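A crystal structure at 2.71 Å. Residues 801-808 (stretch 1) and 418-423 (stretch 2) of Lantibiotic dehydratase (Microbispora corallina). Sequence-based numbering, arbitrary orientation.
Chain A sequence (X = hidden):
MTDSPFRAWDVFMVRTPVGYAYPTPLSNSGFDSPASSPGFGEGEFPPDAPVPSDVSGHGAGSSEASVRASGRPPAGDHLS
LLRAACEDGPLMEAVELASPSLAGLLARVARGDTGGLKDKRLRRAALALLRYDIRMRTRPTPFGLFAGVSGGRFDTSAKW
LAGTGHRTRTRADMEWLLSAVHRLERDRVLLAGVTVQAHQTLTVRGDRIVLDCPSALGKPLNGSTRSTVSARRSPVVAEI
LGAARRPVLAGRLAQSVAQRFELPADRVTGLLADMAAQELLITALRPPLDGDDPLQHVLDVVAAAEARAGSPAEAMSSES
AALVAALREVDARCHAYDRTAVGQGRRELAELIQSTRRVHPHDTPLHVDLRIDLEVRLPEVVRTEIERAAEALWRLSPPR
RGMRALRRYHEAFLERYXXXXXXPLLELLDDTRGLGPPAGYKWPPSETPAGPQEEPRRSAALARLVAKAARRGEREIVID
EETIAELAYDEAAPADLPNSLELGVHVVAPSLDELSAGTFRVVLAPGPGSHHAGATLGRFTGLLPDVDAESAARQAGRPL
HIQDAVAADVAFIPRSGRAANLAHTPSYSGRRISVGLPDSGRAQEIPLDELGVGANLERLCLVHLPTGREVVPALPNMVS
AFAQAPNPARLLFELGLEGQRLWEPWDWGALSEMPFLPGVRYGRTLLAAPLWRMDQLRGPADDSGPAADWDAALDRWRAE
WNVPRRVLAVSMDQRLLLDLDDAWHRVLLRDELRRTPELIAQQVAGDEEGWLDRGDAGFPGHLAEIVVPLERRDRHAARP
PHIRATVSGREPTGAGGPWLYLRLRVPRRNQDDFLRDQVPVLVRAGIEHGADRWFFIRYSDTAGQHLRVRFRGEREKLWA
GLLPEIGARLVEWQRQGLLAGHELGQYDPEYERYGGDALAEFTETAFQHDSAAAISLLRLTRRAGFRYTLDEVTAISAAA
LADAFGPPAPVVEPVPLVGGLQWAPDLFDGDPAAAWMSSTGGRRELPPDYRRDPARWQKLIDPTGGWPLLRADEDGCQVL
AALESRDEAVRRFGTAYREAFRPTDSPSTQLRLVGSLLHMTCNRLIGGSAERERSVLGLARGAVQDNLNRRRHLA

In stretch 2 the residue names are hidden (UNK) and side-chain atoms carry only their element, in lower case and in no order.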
# COMPACT_ATOMS: atom_id res chain seq x y z
N PRO A 801 26.97 18.45 13.06
CA PRO A 801 27.09 17.00 12.88
C PRO A 801 26.30 16.27 13.92
O PRO A 801 25.92 16.82 14.94
CB PRO A 801 28.58 16.72 13.11
CG PRO A 801 29.06 17.84 13.91
CD PRO A 801 28.26 19.05 13.42
N HIS A 802 26.05 15.01 13.64
CA HIS A 802 25.41 14.15 14.61
C HIS A 802 26.39 13.07 14.84
O HIS A 802 26.39 12.08 14.10
CB HIS A 802 24.16 13.52 14.04
CG HIS A 802 23.57 12.47 14.93
ND1 HIS A 802 23.83 11.13 14.76
CD2 HIS A 802 22.77 12.57 16.01
CE1 HIS A 802 23.19 10.44 15.69
NE2 HIS A 802 22.54 11.29 16.46
N ILE A 803 27.25 13.26 15.82
CA ILE A 803 28.26 12.24 16.07
C ILE A 803 28.07 11.58 17.43
O ILE A 803 28.26 12.21 18.48
CB ILE A 803 29.68 12.80 15.97
CG1 ILE A 803 29.85 13.59 14.67
CG2 ILE A 803 30.69 11.68 16.08
CD1 ILE A 803 29.60 12.77 13.46
N ARG A 804 27.71 10.31 17.40
CA ARG A 804 27.52 9.52 18.61
C ARG A 804 27.86 8.10 18.20
O ARG A 804 27.32 7.15 18.74
CB ARG A 804 26.08 9.63 19.12
CG ARG A 804 25.80 11.00 19.72
CD ARG A 804 24.36 11.37 19.67
NE ARG A 804 24.22 12.82 19.71
CZ ARG A 804 23.05 13.44 19.66
NH1 ARG A 804 21.93 12.72 19.57
NH2 ARG A 804 22.99 14.78 19.69
N ALA A 805 28.75 8.01 17.22
CA ALA A 805 29.25 6.77 16.67
C ALA A 805 29.44 5.68 17.76
O ALA A 805 29.91 5.98 18.87
CB ALA A 805 30.54 7.04 15.91
N THR A 806 29.04 4.44 17.47
CA THR A 806 29.05 3.39 18.49
C THR A 806 29.44 2.00 17.94
O THR A 806 29.99 1.85 16.82
CB THR A 806 27.68 3.37 19.27
OG1 THR A 806 27.25 4.72 19.48
CG2 THR A 806 27.76 2.69 20.66
N VAL A 807 29.22 1.00 18.79
CA VAL A 807 29.48 -0.39 18.48
C VAL A 807 28.45 -1.19 19.27
O VAL A 807 27.62 -0.61 19.99
CB VAL A 807 30.93 -0.81 18.86
CG1 VAL A 807 31.94 -0.29 17.83
CG2 VAL A 807 31.29 -0.32 20.27
N SER A 808 28.49 -2.51 19.15
CA SER A 808 27.52 -3.38 19.79
C SER A 808 28.21 -4.41 20.69
O SER A 808 28.47 -4.16 21.86
CB SER A 808 26.65 -4.09 18.75
OG SER A 808 25.94 -5.17 19.33
N UNK A 418 17.80 3.16 17.17
CA UNK A 418 17.70 4.43 17.86
C UNK A 418 18.63 5.49 17.29
O UNK A 418 19.26 5.31 16.24
N UNK A 419 18.75 6.59 18.01
CA UNK A 419 19.46 7.76 17.53
C UNK A 419 20.83 7.96 18.19
O UNK A 419 21.41 9.03 18.09
c UNK A 419 18.60 8.98 17.72
N UNK A 420 21.34 6.94 18.89
CA UNK A 420 22.66 7.07 19.51
C UNK A 420 23.58 5.94 19.15
O UNK A 420 24.39 5.52 19.96
o UNK A 420 22.32 9.49 21.40
c UNK A 420 22.59 7.17 21.02
o UNK A 420 20.63 8.17 21.93
c UNK A 420 21.78 8.36 21.48
N UNK A 421 23.47 5.44 17.93
CA UNK A 421 24.23 4.27 17.55
C UNK A 421 24.62 4.37 16.10
O UNK A 421 23.83 4.81 15.27
c UNK A 421 23.39 3.01 17.79
n UNK A 421 22.43 -1.98 17.83
c UNK A 421 23.67 -1.83 17.37
c UNK A 421 23.68 0.52 18.08
n UNK A 421 24.28 -0.66 17.49
c UNK A 421 24.06 1.75 17.28
n UNK A 421 24.31 -2.86 16.81
N UNK A 422 25.85 4.00 15.79
CA UNK A 422 26.28 3.95 14.40
C UNK A 422 26.47 2.50 14.05
O UNK A 422 26.91 1.70 14.88
c UNK A 422 27.56 4.73 14.20
N UNK A 423 26.14 2.13 12.82
CA UNK A 423 26.28 0.75 12.42
C UNK A 423 27.23 0.74 11.25
O UNK A 423 27.05 1.49 10.31
c UNK A 423 25.04 -1.27 11.57
c UNK A 423 24.91 0.17 12.01
c UNK A 423 23.92 0.28 13.16

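Position 418 has backbone atoms and nothing beyond CA, and it makes no contact with stretch 1. Its phi of 75° follows directly on a helix, and positive phi by itself favours a residue without CB. The absence of side-chain atoms identifies G418.

Position 419 carries one side-chain carbon, a lone CB, which makes it A419. That carbon stays 4.7 Å from stretch 1 at its nearest approach, so the contact belongs to the backbone: the carbonyl O of A419 lies 3.0 Å from NE2 of H802, near the plane of the imidazole and at its edge. The N-H...O angle of 131° makes this a weak hydrogen bond, with the histidine as donor.

Position 420 has two carbons and two oxygens, and both oxygens sit on the second carbon. A carboxylate one carbon beyond CA is aspartate, D420. Its CB points sideways, but with chi1 at -60° (m) the end of the side chain comes nearer, placing OD1 3.3 Å from CD of R804. OD1 also forms a long salt bridge with NH1 of R804, at 3.7 Å, in which opposite charges attract without close pairing.

Position 421 shows four carbons and three nitrogens: a chain of three carbons, a nitrogen, then a carbon bearing two more nitrogens. This guanidinium defines R421. Although its CB points away, chi1 to chi3 are all t, and the extended chain carries NH2 to 3.3 Å from CB of S808; NE lies 4.2 Å from O of V807.

Position 422 again has a single side-chain carbon, so it is A422. Here CB points toward stretch 1 and packs 3.6 Å from CA of A805, 3.6 Å from N of T806 and 4.1 Å from CB of A805.

Position 423 holds three carbons, one of them bonded to CA and carrying the other two. Branching at CB without further atoms gives valine, V423. It points away, its side chain remaining 7.2 Å from stretch 1.

The contact buries 393 Å² in total between segments whose end-to-end directions differ by 65°. The closest CA atoms across the stretches are those of A805 and A422, 4.7 Å apart, where the alanine side chains meet as an apolar pair. Two polar contacts lie to one side: the H802 bond to A419 and the R804-D420 salt bridge. T806 OG1 donates to O of R804 at 2.5 Å within its own stretch, while also lying 3.0 Å from O of D420. The extended R421 adds reach along stretch 1 to S808.

Stretch 2 418-423: GADRAV
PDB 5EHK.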